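Local coordinates for protein benzoylformate Decarboxylase (PDB 4K9Q) that probably catalyses the thiamine diphosphate- and magnesium-dependent decarboxylation of benzoylformate to benzaldehyde and carbon dioxide, at residues Leu400-Pro405 against Ser431-Val436; Leu43-Ser49 against Ser435-Thr441; Ala191-Ser197 against Leu325-Arg329. All blocks are in the same frame, centred on the assembly; numbering follows the deposited sequence.

Contact 1: Leu400-Pro405 against Ser431-Val436. With TPP (thiamine diphosphate), chain D.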
loop_
_atom_site.group_PDB
_atom_site.type_symbol
_atom_site.label_atom_id
_atom_site.label_comp_id
_atom_site.label_asym_id
_atom_site.label_seq_id
_atom_site.Cartn_x
_atom_site.Cartn_y
_atom_site.Cartn_z
ATOM N N LEU A 400 10.256 -4.118 -22.496
ATOM C CA LEU A 400 10.050 -3.818 -23.903
ATOM C C LEU A 400 8.902 -2.832 -24.105
ATOM O O LEU A 400 7.943 -2.801 -23.327
ATOM C CB LEU A 400 9.790 -5.109 -24.684
ATOM C CG LEU A 400 10.894 -6.158 -24.610
ATOM C CD1 LEU A 400 10.514 -7.375 -25.469
ATOM C CD2 LEU A 400 12.211 -5.552 -25.078
ATOM N N GLY A 401 9.017 -2.013 -25.146
ATOM C CA GLY A 401 8.036 -0.977 -25.428
ATOM C C GLY A 401 8.522 0.408 -25.025
ATOM O O GLY A 401 7.815 1.395 -25.202
ATOM N N TRP A 402 9.732 0.490 -24.481
ATOM C CA TRP A 402 10.236 1.785 -24.037
ATOM C C TRP A 402 11.000 2.514 -25.141
ATOM O O TRP A 402 10.820 3.716 -25.336
ATOM C CB TRP A 402 11.129 1.630 -22.803
ATOM C CG TRP A 402 11.584 2.949 -22.252
ATOM C CD1 TRP A 402 10.879 3.780 -21.423
ATOM C CD2 TRP A 402 12.835 3.595 -22.501
ATOM N NE1 TRP A 402 11.622 4.899 -21.137
ATOM C CE2 TRP A 402 12.828 4.810 -21.787
ATOM C CE3 TRP A 402 13.964 3.267 -23.264
ATOM C CZ2 TRP A 402 13.904 5.704 -21.811
ATOM C CZ3 TRP A 402 15.041 4.156 -23.279
ATOM C CH2 TRP A 402 14.997 5.358 -22.558
ATOM N N ASP A 403 11.849 1.790 -25.860
ATOM C CA ASP A 403 12.840 2.442 -26.722
ATOM C C ASP A 403 12.267 3.099 -27.970
ATOM O O ASP A 403 12.730 4.166 -28.387
ATOM C CB ASP A 403 13.981 1.483 -27.075
ATOM C CG ASP A 403 14.908 1.237 -25.888
ATOM O OD1 ASP A 403 15.881 2.007 -25.744
ATOM O OD2 ASP A 403 14.645 0.304 -25.090
ATOM N N LEU A 404 11.261 2.473 -28.574
ATOM C CA LEU A 404 10.659 3.047 -29.765
ATOM C C LEU A 404 10.115 4.461 -29.499
ATOM O O LEU A 404 10.515 5.409 -30.168
ATOM C CB LEU A 404 9.606 2.110 -30.366
ATOM C CG LEU A 404 9.028 2.547 -31.716
ATOM C CD1 LEU A 404 8.401 1.354 -32.409
ATOM C CD2 LEU A 404 8.013 3.676 -31.545
ATOM N N PRO A 405 9.223 4.611 -28.508
ATOM C CA PRO A 405 8.807 5.980 -28.176
ATOM C C PRO A 405 9.915 6.833 -27.531
ATOM O O PRO A 405 9.960 8.048 -27.765
ATOM C CB PRO A 405 7.605 5.778 -27.238
ATOM C CG PRO A 405 7.735 4.365 -26.728
ATOM C CD PRO A 405 8.414 3.586 -27.817
ATOM N N SER A 431 10.007 -6.632 -30.218
ATOM C CA SER A 431 10.076 -5.409 -29.420
ATOM C C SER A 431 9.301 -4.266 -30.063
ATOM O O SER A 431 8.631 -3.508 -29.376
ATOM C CB SER A 431 11.532 -4.971 -29.223
ATOM O OG SER A 431 12.226 -5.853 -28.352
ATOM N N PHE A 432 9.409 -4.150 -31.383
ATOM C CA PHE A 432 8.754 -3.095 -32.167
ATOM C C PHE A 432 7.248 -3.013 -31.898
ATOM O O PHE A 432 6.667 -1.930 -31.936
ATOM C CB PHE A 432 9.001 -3.377 -33.655
ATOM C CG PHE A 432 8.755 -2.203 -34.575
ATOM C CD1 PHE A 432 9.673 -1.162 -34.663
ATOM C CD2 PHE A 432 7.645 -2.184 -35.404
ATOM C CE1 PHE A 432 9.461 -0.106 -35.542
ATOM C CE2 PHE A 432 7.433 -1.134 -36.290
ATOM C CZ PHE A 432 8.339 -0.098 -36.351
ATOM N N GLN A 433 6.622 -4.158 -31.617
ATOM C CA GLN A 433 5.164 -4.220 -31.457
ATOM C C GLN A 433 4.612 -3.590 -30.185
ATOM O O GLN A 433 3.474 -3.132 -30.171
ATOM C CB GLN A 433 4.684 -5.676 -31.495
ATOM C CG GLN A 433 5.219 -6.485 -32.667
ATOM C CD GLN A 433 4.872 -5.847 -33.991
ATOM O OE1 GLN A 433 3.733 -5.419 -34.203
ATOM N NE2 GLN A 433 5.860 -5.746 -34.883
ATOM N N TYR A 434 5.385 -3.587 -29.108
ATOM C CA TYR A 434 4.802 -3.214 -27.813
ATOM C C TYR A 434 4.249 -1.799 -27.797
ATOM O O TYR A 434 3.154 -1.563 -27.288
ATOM C CB TYR A 434 5.797 -3.413 -26.658
ATOM C CG TYR A 434 6.072 -4.881 -26.374
ATOM C CD1 TYR A 434 6.986 -5.596 -27.142
ATOM C CD2 TYR A 434 5.421 -5.543 -25.336
ATOM C CE1 TYR A 434 7.232 -6.931 -26.889
ATOM C CE2 TYR A 434 5.666 -6.883 -25.076
ATOM C CZ TYR A 434 6.570 -7.569 -25.860
ATOM O OH TYR A 434 6.838 -8.896 -25.639
ATOM N N SER A 435 4.999 -0.866 -28.381
ATOM C CA SER A 435 4.608 0.536 -28.390
ATOM C C SER A 435 4.689 1.094 -29.802
ATOM O O SER A 435 5.129 2.216 -30.014
ATOM C CB SER A 435 5.496 1.350 -27.450
ATOM O OG SER A 435 5.318 0.924 -26.110
ATOM N N VAL A 436 4.255 0.280 -30.758
ATOM C CA VAL A 436 4.313 0.623 -32.168
ATOM C C VAL A 436 3.647 1.982 -32.455
ATOM O O VAL A 436 4.057 2.708 -33.369
ATOM C CB VAL A 436 3.695 -0.520 -33.028
ATOM C CG1 VAL A 436 2.194 -0.632 -32.813
ATOM C CG2 VAL A 436 4.035 -0.344 -34.483
HETATM N "N1'" TPP D . 7.104 -8.066 -22.209
HETATM C "C2'" TPP D . 7.715 -6.889 -21.802
HETATM C CM2 TPP D . 6.905 -5.642 -21.608
HETATM N "N3'" TPP D . 9.073 -6.847 -21.551
HETATM C "C4'" TPP D . 9.833 -7.978 -21.713
HETATM N "N4'" TPP D . 11.139 -7.935 -21.455
HETATM C "C5'" TPP D . 9.235 -9.158 -22.157
HETATM C "C6'" TPP D . 7.861 -9.212 -22.391
HETATM C "C7'" TPP D . 10.068 -10.401 -22.333
HETATM N N3 TPP D . 10.993 -10.422 -23.458
HETATM C C2 TPP D . 12.357 -10.198 -23.362
HETATM S S1 TPP D . 13.145 -10.317 -24.761
HETATM C C5 TPP D . 11.777 -10.671 -25.546
HETATM C C4 TPP D . 10.644 -10.717 -24.738
HETATM C CM4 TPP D . 9.241 -11.020 -25.202
HETATM C C6 TPP D . 11.904 -10.940 -27.019
HETATM C C7 TPP D . 12.412 -9.774 -27.851
HETATM O O7 TPP D . 12.201 -10.165 -29.188
HETATM P PA TPP D . 12.681 -9.249 -30.420
HETATM O O1A TPP D . 12.365 -7.814 -30.109
HETATM O O2A TPP D . 12.017 -9.692 -31.684
HETATM O O3A TPP D . 14.284 -9.362 -30.392
HETATM P PB TPP D . 15.204 -10.619 -30.790
HETATM O O1B TPP D . 15.523 -11.329 -29.514
HETATM O O2B TPP D . 16.452 -10.036 -31.416
HETATM O O3B TPP D . 14.484 -11.546 -31.716
#

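Contact 2: Leu43-Ser49 against Ser435-Thr441. With TPP (thiamine diphosphate), chain B.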
loop_
_atom_site.group_PDB
_atom_site.type_symbol
_atom_site.label_atom_id
_atom_site.label_comp_id
_atom_site.label_asym_id
_atom_site.label_seq_id
_atom_site.Cartn_x
_atom_site.Cartn_y
_atom_site.Cartn_z
ATOM N N LEU A 43 1.123 14.993 -28.475
ATOM C CA LEU A 43 0.163 13.897 -28.430
ATOM C C LEU A 43 0.837 12.577 -28.730
ATOM O O LEU A 43 1.618 12.477 -29.689
ATOM C CB LEU A 43 -0.963 14.120 -29.455
ATOM C CG LEU A 43 -1.957 12.968 -29.604
ATOM C CD1 LEU A 43 -2.817 12.803 -28.338
ATOM C CD2 LEU A 43 -2.828 13.162 -30.856
ATOM N N ALA A 44 0.538 11.563 -27.919
ATOM C CA ALA A 44 0.788 10.187 -28.342
ATOM C C ALA A 44 -0.493 9.359 -28.196
ATOM O O ALA A 44 -1.384 9.702 -27.408
ATOM C CB ALA A 44 1.940 9.576 -27.554
ATOM N N LEU A 45 -0.583 8.287 -28.974
ATOM C CA LEU A 45 -1.830 7.543 -29.126
ATOM C C LEU A 45 -2.111 6.538 -28.023
ATOM O O LEU A 45 -3.229 6.037 -27.934
ATOM C CB LEU A 45 -1.846 6.791 -30.462
ATOM C CG LEU A 45 -1.778 7.636 -31.739
ATOM C CD1 LEU A 45 -1.622 6.697 -32.924
ATOM C CD2 LEU A 45 -3.023 8.507 -31.877
ATOM N N GLN A 46 -1.102 6.207 -27.220
ATOM C CA GLN A 46 -1.286 5.253 -26.126
ATOM C C GLN A 46 -0.315 5.632 -25.008
ATOM O O GLN A 46 0.754 6.186 -25.279
ATOM C CB GLN A 46 -1.054 3.816 -26.616
ATOM C CG GLN A 46 -1.751 2.741 -25.782
ATOM C CD GLN A 46 -0.837 2.102 -24.747
ATOM O OE1 GLN A 46 0.320 2.502 -24.590
ATOM N NE2 GLN A 46 -1.350 1.091 -24.050
ATOM N N GLU A 47 -0.691 5.364 -23.758
ATOM C CA GLU A 47 0.013 5.955 -22.630
ATOM C C GLU A 47 1.410 5.401 -22.343
ATOM O O GLU A 47 2.232 6.090 -21.749
ATOM C CB GLU A 47 -0.873 5.937 -21.380
ATOM C CG GLU A 47 -2.135 6.786 -21.528
ATOM C CD GLU A 47 -3.305 6.059 -22.193
ATOM O OE1 GLU A 47 -3.122 4.932 -22.720
ATOM O OE2 GLU A 47 -4.417 6.638 -22.189
ATOM N N ALA A 48 1.699 4.171 -22.760
ATOM C CA ALA A 48 3.068 3.683 -22.643
ATOM C C ALA A 48 3.977 4.590 -23.476
ATOM O O ALA A 48 5.071 4.957 -23.038
ATOM C CB ALA A 48 3.177 2.226 -23.102
ATOM N N SER A 49 3.523 4.961 -24.676
ATOM C CA SER A 49 4.324 5.845 -25.524
ATOM C C SER A 49 4.436 7.241 -24.908
ATOM O O SER A 49 5.497 7.857 -24.959
ATOM C CB SER A 49 3.762 5.921 -26.945
ATOM O OG SER A 49 4.078 4.735 -27.670
ATOM N N SER A 435 4.999 -0.866 -28.381
ATOM C CA SER A 435 4.608 0.536 -28.390
ATOM C C SER A 435 4.689 1.094 -29.802
ATOM O O SER A 435 5.129 2.216 -30.014
ATOM C CB SER A 435 5.496 1.350 -27.450
ATOM O OG SER A 435 5.318 0.924 -26.110
ATOM N N VAL A 436 4.255 0.280 -30.758
ATOM C CA VAL A 436 4.313 0.623 -32.168
ATOM C C VAL A 436 3.647 1.982 -32.455
ATOM O O VAL A 436 4.057 2.708 -33.369
ATOM C CB VAL A 436 3.695 -0.520 -33.028
ATOM C CG1 VAL A 436 2.194 -0.632 -32.813
ATOM C CG2 VAL A 436 4.035 -0.344 -34.483
ATOM N N GLN A 437 2.650 2.347 -31.643
ATOM C CA GLN A 437 1.908 3.590 -31.868
ATOM C C GLN A 437 2.797 4.832 -31.762
ATOM O O GLN A 437 2.449 5.896 -32.287
ATOM C CB GLN A 437 0.727 3.724 -30.893
ATOM C CG GLN A 437 -0.209 2.523 -30.889
ATOM C CD GLN A 437 0.121 1.555 -29.777
ATOM O OE1 GLN A 437 1.285 1.391 -29.426
ATOM N NE2 GLN A 437 -0.899 0.911 -29.212
ATOM N N GLY A 438 3.930 4.697 -31.072
ATOM C CA GLY A 438 4.866 5.801 -30.908
ATOM C C GLY A 438 5.305 6.405 -32.235
ATOM O O GLY A 438 5.634 7.588 -32.305
ATOM N N ILE A 439 5.329 5.588 -33.284
ATOM C CA ILE A 439 5.722 6.067 -34.612
ATOM C C ILE A 439 4.905 7.291 -35.027
ATOM O O ILE A 439 5.433 8.246 -35.611
ATOM C CB ILE A 439 5.559 4.958 -35.674
ATOM C CG1 ILE A 439 6.470 3.772 -35.337
ATOM C CG2 ILE A 439 5.884 5.490 -37.064
ATOM C CD1 ILE A 439 6.239 2.568 -36.238
ATOM N N TYR A 440 3.614 7.268 -34.709
ATOM C CA TYR A 440 2.722 8.360 -35.058
ATOM C C TYR A 440 3.240 9.696 -34.541
ATOM O O TYR A 440 3.206 10.701 -35.244
ATOM C CB TYR A 440 1.327 8.093 -34.502
ATOM C CG TYR A 440 0.299 9.128 -34.909
ATOM C CD1 TYR A 440 -0.137 9.221 -36.233
ATOM C CD2 TYR A 440 -0.239 10.006 -33.977
ATOM C CE1 TYR A 440 -1.082 10.167 -36.610
ATOM C CE2 TYR A 440 -1.186 10.950 -34.341
ATOM C CZ TYR A 440 -1.601 11.028 -35.656
ATOM O OH TYR A 440 -2.545 11.979 -35.986
ATOM N N THR A 441 3.716 9.712 -33.303
ATOM C CA THR A 441 4.200 10.957 -32.715
ATOM C C THR A 441 5.449 11.430 -33.449
ATOM O O THR A 441 5.605 12.621 -33.713
ATOM C CB THR A 441 4.488 10.789 -31.213
ATOM O OG1 THR A 441 3.277 10.403 -30.552
ATOM C CG2 THR A 441 4.977 12.109 -30.618
HETATM N "N1'" TPP B . -7.040 6.857 -22.631
HETATM C "C2'" TPP B . -7.652 5.704 -22.164
HETATM C CM2 TPP B . -6.843 4.469 -21.900
HETATM N "N3'" TPP B . -9.011 5.675 -21.915
HETATM C "C4'" TPP B . -9.771 6.796 -22.139
HETATM N "N4'" TPP B . -11.077 6.767 -21.883
HETATM C "C5'" TPP B . -9.171 7.950 -22.645
HETATM C "C6'" TPP B . -7.797 7.992 -22.877
HETATM C "C7'" TPP B . -10.004 9.182 -22.889
HETATM N N3 TPP B . -10.925 9.142 -24.017
HETATM C C2 TPP B . -12.289 8.924 -23.913
HETATM S S1 TPP B . -13.073 8.967 -25.318
HETATM C C5 TPP B . -11.703 9.279 -26.117
HETATM C C4 TPP B . -10.573 9.368 -25.310
HETATM C CM4 TPP B . -9.169 9.646 -25.785
HETATM C C6 TPP B . -11.826 9.468 -27.603
HETATM C C7 TPP B . -12.331 8.258 -28.372
HETATM O O7 TPP B . -12.117 8.577 -29.728
HETATM P PA TPP B . -12.594 7.595 -30.910
HETATM O O1A TPP B . -12.279 6.179 -30.521
HETATM O O2A TPP B . -11.926 7.970 -32.194
HETATM O O3A TPP B . -14.197 7.710 -30.892
HETATM P PB TPP B . -15.116 8.944 -31.361
HETATM O O1B TPP B . -15.438 9.721 -30.126
HETATM O O2B TPP B . -16.362 8.328 -31.957
HETATM O O3B TPP B . -14.393 9.819 -32.333
HETATM O O HOH W 1 1.721 8.030 -30.674
HETATM O O HOH W 2 2.288 2.804 -27.080
#

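Contact 3: Ala191-Ser197 against Leu325-Arg329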
loop_
_atom_site.group_PDB
_atom_site.type_symbol
_atom_site.label_atom_id
_atom_site.label_comp_id
_atom_site.label_asym_id
_atom_site.label_seq_id
_atom_site.Cartn_x
_atom_site.Cartn_y
_atom_site.Cartn_z
ATOM N N ALA A 191 40.083 5.834 -1.224
ATOM C CA ALA A 191 41.341 6.197 -1.874
ATOM C C ALA A 191 42.495 5.375 -1.307
ATOM O O ALA A 191 43.359 4.906 -2.048
ATOM C CB ALA A 191 41.612 7.684 -1.713
ATOM N N GLN A 192 42.497 5.185 0.006
ATOM C CA GLN A 192 43.529 4.374 0.648
ATOM C C GLN A 192 43.512 2.940 0.119
ATOM O O GLN A 192 44.564 2.361 -0.170
ATOM C CB GLN A 192 43.356 4.377 2.165
ATOM C CG GLN A 192 43.682 5.708 2.826
ATOM C CD GLN A 192 43.290 5.749 4.298
ATOM O OE1 GLN A 192 42.759 4.780 4.844
ATOM N NE2 GLN A 192 43.551 6.880 4.945
ATOM N N ARG A 193 42.318 2.361 0.003
ATOM C CA ARG A 193 42.185 1.002 -0.529
ATOM C C ARG A 193 42.727 0.943 -1.945
ATOM O O ARG A 193 43.472 0.032 -2.302
ATOM C CB ARG A 193 40.723 0.543 -0.508
ATOM C CG ARG A 193 40.144 0.379 0.884
ATOM C CD ARG A 193 40.369 -1.020 1.415
ATOM N NE ARG A 193 39.642 -2.025 0.638
ATOM C CZ ARG A 193 38.346 -2.290 0.788
ATOM N NH1 ARG A 193 37.630 -1.618 1.683
ATOM N NH2 ARG A 193 37.763 -3.218 0.038
ATOM N N ILE A 194 42.352 1.925 -2.757
ATOM C CA ILE A 194 42.765 1.937 -4.156
ATOM C C ILE A 194 44.284 2.073 -4.283
ATOM O O ILE A 194 44.923 1.347 -5.043
ATOM C CB ILE A 194 42.064 3.061 -4.941
ATOM C CG1 ILE A 194 40.563 2.770 -5.028
ATOM C CG2 ILE A 194 42.666 3.195 -6.327
ATOM C CD1 ILE A 194 39.743 3.938 -5.544
ATOM N N THR A 195 44.851 2.997 -3.517
ATOM C CA THR A 195 46.288 3.247 -3.547
ATOM C C THR A 195 47.078 2.003 -3.145
ATOM O O THR A 195 48.135 1.718 -3.710
ATOM C CB THR A 195 46.657 4.439 -2.630
ATOM O OG1 THR A 195 46.087 5.637 -3.169
ATOM C CG2 THR A 195 48.161 4.604 -2.541
ATOM N N ALA A 196 46.550 1.251 -2.185
ATOM C CA ALA A 196 47.228 0.053 -1.684
ATOM C C ALA A 196 47.079 -1.173 -2.587
ATOM O O ALA A 196 47.855 -2.128 -2.476
ATOM C CB ALA A 196 46.744 -0.277 -0.293
ATOM N N SER A 197 46.081 -1.161 -3.465
ATOM C CA SER A 197 45.818 -2.315 -4.322
ATOM C C SER A 197 46.911 -2.519 -5.367
ATOM O O SER A 197 47.534 -1.560 -5.821
ATOM C CB SER A 197 44.453 -2.178 -5.005
ATOM O OG SER A 197 44.485 -1.179 -6.006
ATOM N N LEU A 325 43.115 12.370 -4.369
ATOM C CA LEU A 325 43.790 11.573 -3.343
ATOM C C LEU A 325 44.560 10.373 -3.881
ATOM O O LEU A 325 45.144 9.616 -3.108
ATOM C CB LEU A 325 42.780 11.084 -2.304
ATOM C CG LEU A 325 41.961 12.155 -1.590
ATOM C CD1 LEU A 325 41.044 11.518 -0.544
ATOM C CD2 LEU A 325 42.883 13.192 -0.952
ATOM N N ILE A 326 44.554 10.189 -5.197
ATOM C CA ILE A 326 45.196 9.027 -5.797
ATOM C C ILE A 326 46.360 9.443 -6.686
ATOM O O ILE A 326 46.243 10.376 -7.476
ATOM C CB ILE A 326 44.176 8.201 -6.607
ATOM C CG1 ILE A 326 43.153 7.567 -5.663
ATOM C CG2 ILE A 326 44.873 7.130 -7.415
ATOM C CD1 ILE A 326 42.038 6.853 -6.380
ATOM N N ASP A 327 47.486 8.745 -6.551
ATOM C CA ASP A 327 48.672 9.052 -7.348
ATOM C C ASP A 327 48.683 8.325 -8.689
ATOM O O ASP A 327 48.177 7.207 -8.811
ATOM C CB ASP A 327 49.947 8.717 -6.572
ATOM C CG ASP A 327 50.254 9.731 -5.483
ATOM O OD1 ASP A 327 49.992 10.936 -5.696
ATOM O OD2 ASP A 327 50.758 9.319 -4.416
ATOM N N GLN A 328 49.275 8.971 -9.687
ATOM C CA GLN A 328 49.440 8.377 -11.006
ATOM C C GLN A 328 50.210 7.061 -10.964
ATOM O O GLN A 328 51.243 6.960 -10.308
ATOM C CB GLN A 328 50.169 9.350 -11.926
ATOM C CG GLN A 328 50.418 8.793 -13.310
ATOM C CD GLN A 328 49.137 8.625 -14.104
ATOM O OE1 GLN A 328 48.383 9.583 -14.302
ATOM N NE2 GLN A 328 48.884 7.406 -14.562
ATOM N N ARG A 329 49.708 6.055 -11.669
ATOM C CA ARG A 329 50.435 4.793 -11.821
ATOM C C ARG A 329 51.064 4.662 -13.203
ATOM O O ARG A 329 50.616 5.295 -14.160
ATOM C CB ARG A 329 49.511 3.609 -11.580
ATOM C CG ARG A 329 48.882 3.599 -10.218
ATOM C CD ARG A 329 48.173 2.294 -9.984
ATOM N NE ARG A 329 47.762 2.161 -8.595
ATOM C CZ ARG A 329 47.632 0.998 -7.970
ATOM N NH1 ARG A 329 47.883 -0.133 -8.613
ATOM N NH2 ARG A 329 47.253 0.970 -6.699
#

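Contact 1: Leu400-Pro405 against Ser431-Val436
Two CH-pi contacts join Leu400-Pro405 to Ser431-Val436. CB of Leu400 lies over one face of the Tyr434 ring, 3.9 Å from its centroid and 18° off the normal, offset toward the rim. Further along, CD1 of Leu404 sits over a face of Phe432, 4.0 Å from that ring's centroid. Between them Gly401 CA packs directly on Tyr434 CB (3.5 Å), bringing the two backbones close.

A single direct hydrogen bond ties the segments together: Ser435 OG donates to Gly401 O over 2.7 Å, using a lone pair in the carbonyl plane at a C=O...O angle of 116°. Both segments also bond to thiamine diphosphate, while the N-H of Gly401 is taken by Glu372. Leu400 N donates to N3' of the aminopyrimidine, and Ser431 grips phosphate oxygen O1A twice, through its backbone N (2.6 Å) and through OG (2.6 Å).

Leu400 also serves the cofactor through its side chain. With CG anti to the carbonyl carbon (chi1 -59°), the branch wedges between the two rings: CG meets C4' of the pyrimidine at 3.6 Å, and CD1 reaches C4 of the thiazolium at 3.4 Å. This matches the bulky residue that supports the bent, V-shaped cofactor in this enzyme family. Tyr434 OH is held by Asn23 of the second subunit.

Leu400-Pro405 leads into helix 403-417 and Ser431-Val436 closes the short helix 429-434; Leu400 rests against strand 368-372, and Pro405 packs on helix 47-61.

Contact 2: Leu43-Ser49 against Ser435-Thr441
Leu43, at the end of strand 40-43, accepts a hydrogen bond at its carbonyl from Thr441: OG1 lies 2.8 Å from Leu43 O, in the carbonyl plane and on a lone pair. Ala44 CB lies 3.4 Å from Thr441 OG1. A water then takes the N-H of Leu45 and donates to both Gln437 O and Thr441 OG1, knitting the two backbones together. Leu45 CG stands anti to the carbonyl carbon (chi1 -62°), which lays the side chain across Tyr440 at about a right angle, CG 3.6 Å from CD2 and CD1 3.6 Å from CB of the tyrosine.

Gln46 is the N-cap of helix 47-61; its OE1 accepts from Ala48 N at 2.8 Å, the donor lying above the carbonyl plane. Its amide is nearly parallel to that of Gln437 (14°), whose NE2 bonds to Gln433 O of the second subunit. Glu47 turns the other way and brings OE2 within 2.7 Å of N1' of a thiamine diphosphate held largely by the second subunit, as the family's glutamate does. Ser49 OG shares a second water with Gln437 OE1.

The contact thus sets the start of helix 47-61 against the turn 435-438 and helix 438-445, with helix 403-417 packed on both segments.

Contact 3: Ala191-Ser197 against Leu325-Arg329
Arg329 reaches across to the end of helix 184-196 and bonds to the carbonyl of Ser197, the first residue beyond it. Its CB is directed toward the helix, and CG stands anti to the carbonyl carbon (chi1 -59°). From CG to NE the chain runs extended, spanning the gap with a side chain that also touches Pro200. The length is spent on delivering the guanidinium. CZ comes 3.3 Å from Ser197 O, which lies at the edge of the group near its plane. NH1 makes a weak bond to that oxygen at 3.2 Å, whereas NH2 makes the firmer one, 2.7 Å with an N-H...O angle of 157°. One carbonyl is therefore gripped by both terminal nitrogens, and the positive charge, sitting at the carboxyl end of a helix, probably gains from the partial negative charge there. Ser197 OG turns back into the helix and donates to Ile194 O at 2.7 Å.

The other end of the contact is apolar. Ala191 CB abuts Leu325 CB at 3.6 Å, and Ile326 crosses Ile194 at about a right angle, its CD1 3.7 Å from Ile194 CG2. Leu224 of helix 214-224 touches both isoleucines, so this pair belongs to a buried layer, while Thr195 and Leu325 lie nearer the surface.

The strand that follows Ser197, 201-204, is a central strand of a six-stranded parallel sheet with order 3-2-1-4-5-6. The contact thus fastens the stretch leaving the last helix of this Rossmann-like central domain back onto its first helix, with the arginine bound just past the helix C-terminus.

How the contacts relate
Contacts 1 and 2 form one continuous region, their centres about 9 Å apart. They share Ser435 and Val436, and Phe432 CZ of contact 1 lies 3.4 Å from Ile439 CD1 in contact 2. Along the chain contact 1 is nested within the loop that contact 2 closes. Together they look toward two different cofactors: contact 1 lines the pocket of one thiamine diphosphate, whereas contact 2 presents Glu47 to another, so neighbouring active sites are joined through a subunit interface that both contacts touch. Contact 3 stands apart in the central domain, its centre about 45 Å from that of contact 1 and about 50 Å from that of contact 2, on the opposite side of the chain's centre.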